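Long-range contacts in minor structural protein 5 (Lactococcus phage Tuc2009, PDB 5E7T), which is a minor structural protein, probably part of the phage baseplate, where its BppA domain, from a galactose-binding-like clan, may bind host carbohydrate: residues E228-V233 / V263-G268; V24-N29 / D202-V207. One frame throughout, in Å; residues are numbered along the deposited sequence.

Contact 1 (E228-V233 / V263-G268); sequences EMKYRV and VSQING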
ATOM      1  N   GLU B 228      12.863  -4.808  61.460  1.00 81.79           N
ATOM      2  CA  GLU B 228      12.534  -4.239  60.152  1.00 79.56           C
ATOM      3  C   GLU B 228      12.232  -5.411  59.239  1.00 83.33           C
ATOM      4  O   GLU B 228      13.090  -6.295  59.098  1.00 84.70           O
ATOM      5  CB  GLU B 228      13.694  -3.404  59.577  1.00 81.22           C
ATOM      6  CG  GLU B 228      13.241  -2.402  58.521  1.00 89.32           C
ATOM      7  CD  GLU B 228      14.287  -1.737  57.642  1.00117.55           C
ATOM      8  OE1 GLU B 228      15.470  -1.652  58.053  1.00117.35           O
ATOM      9  OE2 GLU B 228      13.908  -1.276  56.539  1.00109.90           O
ATOM     10  N   MET B 229      11.018  -5.451  58.643  1.00 76.53           N
ATOM     11  CA  MET B 229      10.677  -6.578  57.785  1.00 75.12           C
ATOM     12  C   MET B 229      11.510  -6.596  56.520  1.00 79.31           C
ATOM     13  O   MET B 229      11.697  -5.549  55.888  1.00 80.53           O
ATOM     14  CB  MET B 229       9.196  -6.623  57.442  1.00 75.90           C
ATOM     15  CG  MET B 229       8.291  -6.517  58.621  1.00 79.69           C
ATOM     16  SD  MET B 229       6.640  -7.149  58.271  1.00 82.63           S
ATOM     17  CE  MET B 229       6.197  -6.163  56.734  1.00 78.50           C
ATOM     18  N   LYS B 230      12.011  -7.793  56.172  1.00 74.04           N
ATOM     19  CA  LYS B 230      12.816  -8.096  54.989  1.00 73.36           C
ATOM     20  C   LYS B 230      11.955  -8.849  53.953  1.00 76.07           C
ATOM     21  O   LYS B 230      12.388  -8.983  52.807  1.00 77.04           O
ATOM     22  CB  LYS B 230      14.052  -8.937  55.400  1.00 77.76           C
ATOM     23  CG  LYS B 230      15.213  -8.995  54.390  1.00100.98           C
ATOM     24  CD  LYS B 230      16.302 -10.022  54.820  1.00115.47           C
ATOM     25  CE  LYS B 230      17.363 -10.293  53.761  1.00119.19           C
ATOM     26  NZ  LYS B 230      18.296 -11.395  54.146  1.00115.43           N
ATOM     27  N   TYR B 231      10.742  -9.349  54.335  1.00 70.43           N
ATOM     28  CA  TYR B 231       9.867 -10.086  53.400  1.00 68.82           C
ATOM     29  C   TYR B 231       8.381  -9.746  53.535  1.00 71.26           C
ATOM     30  O   TYR B 231       7.937  -9.379  54.612  1.00 71.46           O
ATOM     31  CB  TYR B 231      10.076 -11.620  53.488  1.00 70.64           C
ATOM     32  CG  TYR B 231      11.522 -12.054  53.379  1.00 72.30           C
ATOM     33  CD1 TYR B 231      12.125 -12.231  52.137  1.00 73.77           C
ATOM     34  CD2 TYR B 231      12.304 -12.223  54.516  1.00 73.54           C
ATOM     35  CE1 TYR B 231      13.468 -12.587  52.032  1.00 74.56           C
ATOM     36  CE2 TYR B 231      13.652 -12.555  54.422  1.00 75.51           C
ATOM     37  CZ  TYR B 231      14.234 -12.732  53.178  1.00 80.59           C
ATOM     38  OH  TYR B 231      15.568 -13.066  53.097  1.00 79.75           O
ATOM     39  N   ARG B 232       7.615  -9.872  52.429  1.00 66.14           N
ATOM     40  CA  ARG B 232       6.173  -9.605  52.399  1.00 63.97           C
ATOM     41  C   ARG B 232       5.479 -10.831  51.888  1.00 67.71           C
ATOM     42  O   ARG B 232       5.827 -11.320  50.815  1.00 68.39           O
ATOM     43  CB  ARG B 232       5.818  -8.379  51.543  1.00 61.19           C
ATOM     44  CG  ARG B 232       4.671  -7.624  52.164  1.00 70.49           C
ATOM     45  CD  ARG B 232       4.009  -6.565  51.305  1.00 76.79           C
ATOM     46  NE  ARG B 232       4.820  -5.383  50.957  1.00 79.44           N
ATOM     47  CZ  ARG B 232       5.391  -4.534  51.808  1.00 92.25           C
ATOM     48  NH1 ARG B 232       5.390  -4.783  53.112  1.00 98.89           N
ATOM     49  NH2 ARG B 232       6.021  -3.464  51.357  1.00 72.90           N
ATOM     50  N   VAL B 233       4.529 -11.357  52.679  1.00 63.06           N
ATOM     51  CA  VAL B 233       3.792 -12.583  52.389  1.00 61.57           C
ATOM     52  C   VAL B 233       2.416 -12.258  51.870  1.00 65.38           C
ATOM     53  O   VAL B 233       1.658 -11.558  52.530  1.00 65.23           O
ATOM     54  CB  VAL B 233       3.794 -13.532  53.604  1.00 65.22           C
ATOM     55  CG1 VAL B 233       2.892 -14.742  53.375  1.00 64.95           C
ATOM     56  CG2 VAL B 233       5.222 -13.968  53.940  1.00 65.83           C
ATOM     57  N   VAL B 263       5.869 -14.905  48.090  1.00 57.85           N
ATOM     58  CA  VAL B 263       6.608 -13.983  48.965  1.00 56.73           C
ATOM     59  C   VAL B 263       7.453 -13.054  48.107  1.00 62.88           C
ATOM     60  O   VAL B 263       7.923 -13.459  47.045  1.00 62.75           O
ATOM     61  CB  VAL B 263       7.507 -14.748  49.984  1.00 59.24           C
ATOM     62  CG1 VAL B 263       8.214 -13.800  50.958  1.00 58.45           C
ATOM     63  CG2 VAL B 263       6.727 -15.834  50.732  1.00 58.80           C
ATOM     64  N   SER B 264       7.655 -11.817  48.574  1.00 60.50           N
ATOM     65  CA  SER B 264       8.550 -10.851  47.943  1.00 60.51           C
ATOM     66  C   SER B 264       9.583 -10.398  48.999  1.00 68.58           C
ATOM     67  O   SER B 264       9.383 -10.660  50.192  1.00 70.03           O
ATOM     68  CB  SER B 264       7.765  -9.670  47.401  1.00 59.56           C
ATOM     69  OG  SER B 264       7.414  -8.805  48.460  1.00 60.93           O
ATOM     70  N   GLN B 265      10.685  -9.756  48.572  1.00 65.90           N
ATOM     71  CA  GLN B 265      11.713  -9.248  49.481  1.00 66.61           C
ATOM     72  C   GLN B 265      11.631  -7.734  49.513  1.00 72.73           C
ATOM     73  O   GLN B 265      11.480  -7.095  48.463  1.00 71.96           O
ATOM     74  CB  GLN B 265      13.119  -9.681  49.040  1.00 68.52           C
ATOM     75  CG  GLN B 265      14.223  -9.277  50.014  1.00 72.69           C
ATOM     76  CD  GLN B 265      15.621  -9.317  49.449  1.00 81.89           C
ATOM     77  OE1 GLN B 265      15.947 -10.130  48.583  1.00 74.64           O
ATOM     78  NE2 GLN B 265      16.497  -8.467  49.977  1.00 77.09           N
ATOM     79  N   ILE B 266      11.765  -7.168  50.720  1.00 71.03           N
ATOM     80  CA  ILE B 266      11.764  -5.727  50.965  1.00 71.58           C
ATOM     81  C   ILE B 266      13.173  -5.272  51.334  1.00 80.36           C
ATOM     82  O   ILE B 266      13.899  -5.965  52.061  1.00 81.17           O
ATOM     83  CB  ILE B 266      10.722  -5.353  52.043  1.00 73.83           C
ATOM     84  CG1 ILE B 266       9.330  -5.966  51.734  1.00 72.36           C
ATOM     85  CG2 ILE B 266      10.656  -3.835  52.305  1.00 75.36           C
ATOM     86  CD1 ILE B 266       8.646  -5.568  50.441  1.00 74.61           C
ATOM     87  N   ASN B 267      13.565  -4.112  50.802  1.00 79.64           N
ATOM     88  CA  ASN B 267      14.889  -3.537  51.011  1.00 81.70           C
ATOM     89  C   ASN B 267      14.752  -2.006  50.980  1.00 87.14           C
ATOM     90  O   ASN B 267      15.221  -1.353  50.043  1.00 88.08           O
ATOM     91  CB  ASN B 267      15.814  -4.068  49.912  1.00 82.67           C
ATOM     92  CG  ASN B 267      17.280  -3.830  50.099  1.00104.89           C
ATOM     93  OD1 ASN B 267      18.044  -4.762  50.353  1.00100.87           O
ATOM     94  ND2 ASN B 267      17.724  -2.612  49.814  1.00 96.51           N
ATOM     95  N   GLY B 268      14.046  -1.474  51.980  1.00 83.20           N
ATOM     96  CA  GLY B 268      13.772  -0.051  52.135  1.00 83.72           C
ATOM     97  C   GLY B 268      12.997   0.567  50.989  1.00 89.60           C
ATOM     98  O   GLY B 268      13.567   1.292  50.166  1.00 91.50           O
TER
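Val263 starts the contact beside Tyr231 and Val233. Its CG1 lies 3.8 Å from Tyr231 CB, and its CG2 meets Val233 CG2 at 4.0 Å. Ser264 forms a hydrogen-bonded antiparallel pair with Arg232. Ser264 N donates to Arg232 O (2.9 Å), and Arg232 N donates to Ser264 O (3.0 Å). The OG of Ser264 lies near Arg232 CB, but its hydrogen bond is to Glu271. Gln265 reaches the same face as Val263. With CG anti to the backbone N (chi1 -175°), Gln265 lays CG 3.4 Å from Lys230 O and, obliquely to the ring, 3.9 Å from Tyr231 CE1. Ile266 N then closes a nearly straight bond to Lys230 O (2.8 Å), approaching from above the carbonyl plane. Ile266 points its CB toward the 228-233 segment. Its CD1 sits over one face of the Arg232 guanidinium, toward the rim, 3.5 Å from NH2. The pairing joins strands 231-235 and 258-265, the two central strands of an antiparallel sheet whose order matches the C'-C-F-G sheet of fibronectin type III-like domains. Strand 278-281 lies beyond 258-265. On the other flank is strand 238-243, where Lys230 and Tyr231 both face Ser243 in a classic beta bulge.

Contact 2 (V24-N29 / D202-V207); sequences VYPNLN and DWPKFV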
ATOM      1  N   VAL B  24      -3.355  -6.130  64.034  1.00 64.94           N
ATOM      2  CA  VAL B  24      -3.942  -6.680  62.813  1.00 63.69           C
ATOM      3  C   VAL B  24      -3.379  -6.012  61.544  1.00 66.46           C
ATOM      4  O   VAL B  24      -3.386  -4.787  61.457  1.00 66.20           O
ATOM      5  CB  VAL B  24      -5.487  -6.652  62.873  1.00 67.37           C
ATOM      6  CG1 VAL B  24      -6.013  -5.260  63.198  1.00 67.06           C
ATOM      7  CG2 VAL B  24      -6.102  -7.165  61.581  1.00 66.85           C
ATOM      8  N   TYR B  25      -2.878  -6.820  60.572  1.00 61.66           N
ATOM      9  CA  TYR B  25      -2.296  -6.318  59.316  1.00 60.17           C
ATOM     10  C   TYR B  25      -3.369  -5.580  58.506  1.00 65.39           C
ATOM     11  O   TYR B  25      -4.515  -6.056  58.445  1.00 65.54           O
ATOM     12  CB  TYR B  25      -1.670  -7.456  58.478  1.00 59.97           C
ATOM     13  CG  TYR B  25      -0.633  -6.996  57.479  1.00 60.18           C
ATOM     14  CD1 TYR B  25       0.612  -6.543  57.898  1.00 62.53           C
ATOM     15  CD2 TYR B  25      -0.880  -7.045  56.113  1.00 60.55           C
ATOM     16  CE1 TYR B  25       1.577  -6.127  56.986  1.00 62.61           C
ATOM     17  CE2 TYR B  25       0.081  -6.623  55.186  1.00 61.39           C
ATOM     18  CZ  TYR B  25       1.312  -6.171  55.631  1.00 67.87           C
ATOM     19  OH  TYR B  25       2.292  -5.751  54.763  1.00 70.17           O
ATOM     20  N   PRO B  26      -3.041  -4.413  57.899  1.00 61.06           N
ATOM     21  CA  PRO B  26      -4.076  -3.654  57.208  1.00 59.95           C
ATOM     22  C   PRO B  26      -4.624  -4.313  55.959  1.00 65.30           C
ATOM     23  O   PRO B  26      -3.900  -4.987  55.220  1.00 67.81           O
ATOM     24  CB  PRO B  26      -3.408  -2.304  56.928  1.00 61.01           C
ATOM     25  CG  PRO B  26      -2.003  -2.539  56.971  1.00 65.47           C
ATOM     26  CD  PRO B  26      -1.771  -3.664  57.926  1.00 62.47           C
ATOM     27  N   ASN B  27      -5.928  -4.136  55.763  1.00 59.58           N
ATOM     28  CA  ASN B  27      -6.674  -4.581  54.600  1.00 58.07           C
ATOM     29  C   ASN B  27      -6.769  -3.413  53.620  1.00 61.17           C
ATOM     30  O   ASN B  27      -6.811  -2.255  54.043  1.00 59.65           O
ATOM     31  CB  ASN B  27      -8.078  -4.994  55.010  1.00 56.09           C
ATOM     32  CG  ASN B  27      -8.179  -6.329  55.656  1.00 76.59           C
ATOM     33  OD1 ASN B  27      -7.596  -7.310  55.204  1.00 72.00           O
ATOM     34  ND2 ASN B  27      -9.009  -6.412  56.677  1.00 76.56           N
ATOM     35  N   LEU B  28      -6.832  -3.722  52.312  1.00 59.16           N
ATOM     36  CA  LEU B  28      -6.966  -2.717  51.250  1.00 58.91           C
ATOM     37  C   LEU B  28      -8.360  -2.066  51.254  1.00 60.86           C
ATOM     38  O   LEU B  28      -9.350  -2.694  51.627  1.00 60.39           O
ATOM     39  CB  LEU B  28      -6.678  -3.329  49.868  1.00 59.23           C
ATOM     40  CG  LEU B  28      -5.224  -3.504  49.478  1.00 64.71           C
ATOM     41  CD1 LEU B  28      -5.106  -4.401  48.272  1.00 65.15           C
ATOM     42  CD2 LEU B  28      -4.538  -2.157  49.230  1.00 67.68           C
ATOM     43  N   ASN B  29      -8.418  -0.811  50.819  1.00 55.77           N
ATOM     44  CA  ASN B  29      -9.621  -0.016  50.754  1.00 54.25           C
ATOM     45  C   ASN B  29     -10.350  -0.364  49.505  1.00 59.20           C
ATOM     46  O   ASN B  29      -9.738  -0.614  48.449  1.00 59.79           O
ATOM     47  CB  ASN B  29      -9.247   1.472  50.702  1.00 52.39           C
ATOM     48  CG  ASN B  29     -10.280   2.440  51.224  1.00 64.31           C
ATOM     49  OD1 ASN B  29     -11.491   2.210  51.151  1.00 60.58           O
ATOM     50  ND2 ASN B  29      -9.817   3.543  51.789  1.00 50.59           N
ATOM     51  N   ASP B 202       3.192   2.281  51.407  1.00 67.35           N
ATOM     52  CA  ASP B 202       1.925   2.264  52.139  1.00 64.90           C
ATOM     53  C   ASP B 202       1.772   1.133  53.138  1.00 68.39           C
ATOM     54  O   ASP B 202       0.856   1.192  53.962  1.00 70.25           O
ATOM     55  CB  ASP B 202       0.731   2.262  51.163  1.00 65.57           C
ATOM     56  CG  ASP B 202       0.640   3.485  50.274  1.00 74.89           C
ATOM     57  OD1 ASP B 202       0.808   4.613  50.794  1.00 74.41           O
ATOM     58  OD2 ASP B 202       0.377   3.318  49.055  1.00 82.74           O
ATOM     59  N   TRP B 203       2.626   0.107  53.081  1.00 62.51           N
ATOM     60  CA  TRP B 203       2.488  -1.031  53.993  1.00 61.54           C
ATOM     61  C   TRP B 203       3.354  -0.927  55.253  1.00 68.55           C
ATOM     62  O   TRP B 203       4.392  -0.258  55.198  1.00 70.09           O
ATOM     63  CB  TRP B 203       2.783  -2.339  53.247  1.00 59.19           C
ATOM     64  CG  TRP B 203       1.836  -2.610  52.122  1.00 59.12           C
ATOM     65  CD1 TRP B 203       2.037  -2.345  50.803  1.00 61.65           C
ATOM     66  CD2 TRP B 203       0.507  -3.158  52.227  1.00 58.45           C
ATOM     67  NE1 TRP B 203       0.931  -2.718  50.071  1.00 60.28           N
ATOM     68  CE2 TRP B 203      -0.017  -3.236  50.917  1.00 60.99           C
ATOM     69  CE3 TRP B 203      -0.291  -3.605  53.304  1.00 59.30           C
ATOM     70  CZ2 TRP B 203      -1.308  -3.714  50.652  1.00 59.44           C
ATOM     71  CZ3 TRP B 203      -1.566  -4.083  53.038  1.00 59.76           C
ATOM     72  CH2 TRP B 203      -2.052  -4.158  51.722  1.00 59.96           C
ATOM     73  N   PRO B 204       2.994  -1.634  56.373  1.00 65.45           N
ATOM     74  CA  PRO B 204       3.855  -1.622  57.567  1.00 65.69           C
ATOM     75  C   PRO B 204       5.287  -2.037  57.252  1.00 70.50           C
ATOM     76  O   PRO B 204       5.484  -2.954  56.443  1.00 70.36           O
ATOM     77  CB  PRO B 204       3.193  -2.652  58.479  1.00 67.11           C
ATOM     78  CG  PRO B 204       1.777  -2.662  58.081  1.00 70.30           C
ATOM     79  CD  PRO B 204       1.784  -2.459  56.610  1.00 66.32           C
ATOM     80  N   LYS B 205       6.272  -1.337  57.875  1.00 67.68           N
ATOM     81  CA  LYS B 205       7.717  -1.539  57.699  1.00 68.77           C
ATOM     82  C   LYS B 205       8.367  -2.449  58.740  1.00 73.92           C
ATOM     83  O   LYS B 205       9.385  -3.092  58.434  1.00 74.87           O
ATOM     84  CB  LYS B 205       8.457  -0.187  57.652  1.00 72.19           C
ATOM     85  CG  LYS B 205       8.468   0.432  56.261  1.00 92.40           C
ATOM     86  CD  LYS B 205       8.639   1.950  56.276  1.00105.53           C
ATOM     87  CE  LYS B 205       8.149   2.591  54.988  1.00114.43           C
ATOM     88  NZ  LYS B 205       6.677   2.810  54.998  1.00121.34           N
ATOM     89  N   PHE B 206       7.791  -2.490  59.968  1.00 69.61           N
ATOM     90  CA  PHE B 206       8.302  -3.259  61.113  1.00 69.42           C
ATOM     91  C   PHE B 206       7.319  -4.301  61.656  1.00 72.19           C
ATOM     92  O   PHE B 206       6.113  -4.063  61.676  1.00 70.52           O
ATOM     93  CB  PHE B 206       8.779  -2.316  62.240  1.00 71.80           C
ATOM     94  CG  PHE B 206       9.790  -1.288  61.782  1.00 74.06           C
ATOM     95  CD1 PHE B 206       9.379  -0.091  61.201  1.00 76.54           C
ATOM     96  CD2 PHE B 206      11.153  -1.533  61.891  1.00 76.99           C
ATOM     97  CE1 PHE B 206      10.315   0.835  60.724  1.00 77.69           C
ATOM     98  CE2 PHE B 206      12.089  -0.605  61.419  1.00 79.94           C
ATOM     99  CZ  PHE B 206      11.664   0.571  60.837  1.00 77.36           C
ATOM    100  N   VAL B 207       7.850  -5.452  62.099  1.00 70.02           N
ATOM    101  CA  VAL B 207       7.089  -6.541  62.713  1.00 69.94           C
ATOM    102  C   VAL B 207       7.535  -6.753  64.176  1.00 78.79           C
ATOM    103  O   VAL B 207       8.726  -6.709  64.489  1.00 80.07           O
ATOM    104  CB  VAL B 207       7.094  -7.837  61.866  1.00 72.02           C
ATOM    105  CG1 VAL B 207       8.473  -8.470  61.793  1.00 72.68           C
ATOM    106  CG2 VAL B 207       6.062  -8.836  62.363  1.00 71.56           C
TER
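The loop 24-29 meets the residues leading into strand 206-210, the middle strand of the 8-12/206-210/225-228 sheet: Tyr25 and Pro26 pack on Trp203 and Pro204, with Leu28 at the side. The Tyr25 ring and the six-membered ring of Trp203 are almost parallel, with planes 4° apart. They are slid so far that they barely overlap, with centroids 5.5 Å apart. Tyr25 CE2 comes within 3.6 Å of Trp203 CE3. Chi1 of -158° sets Tyr25 CG anti to the backbone N, on the side where the ring meets Trp203 and Pro204. Tyr25 CE1 touches Pro204 CG at 3.6 Å. The two prolines reach toward each other tip to tip, with Pro26 CD 3.7 Å from Pro204 CG. Pro26 CD also lies over one face of the Tyr25 ring. Pro26 O lies in the plane of the indole at its edge, 3.3 Å from Trp203 CZ3. Leu28 crosses the indole at about a right angle and brings CD2 to 3.9 Å from Trp203 CZ2. No hydrogen bond links the segments. Tyr11 of strand 8-12 adds an edge-to-face ring to Tyr25. The cluster lies against Arg232 and Pro239, in what is probably the fibronectin type III-like part of the chain.

In the fold
Contacts 1 and 2 are neighbours, with centres 12 Å apart on the same side of the chain's centre. They follow each other in sequence: contact 2 closes at 202-207 before contact 1 opens at 228-233. A probable backbone hydrogen bond joins them, from Met229 N to Lys205 O (2.9 Å). Elsewhere on the border, Arg232 NH1 lies 3.6 Å from Trp203 CB. Arg232, of contact 1, thus also touches Trp203 of contact 2. Their surroundings differ. Contact 1 also meets a chain of Minor structural protein 4, where Trp126 of that chain packs edge-to-face with Tyr231. No other protein chain of the assembly touches contact 2.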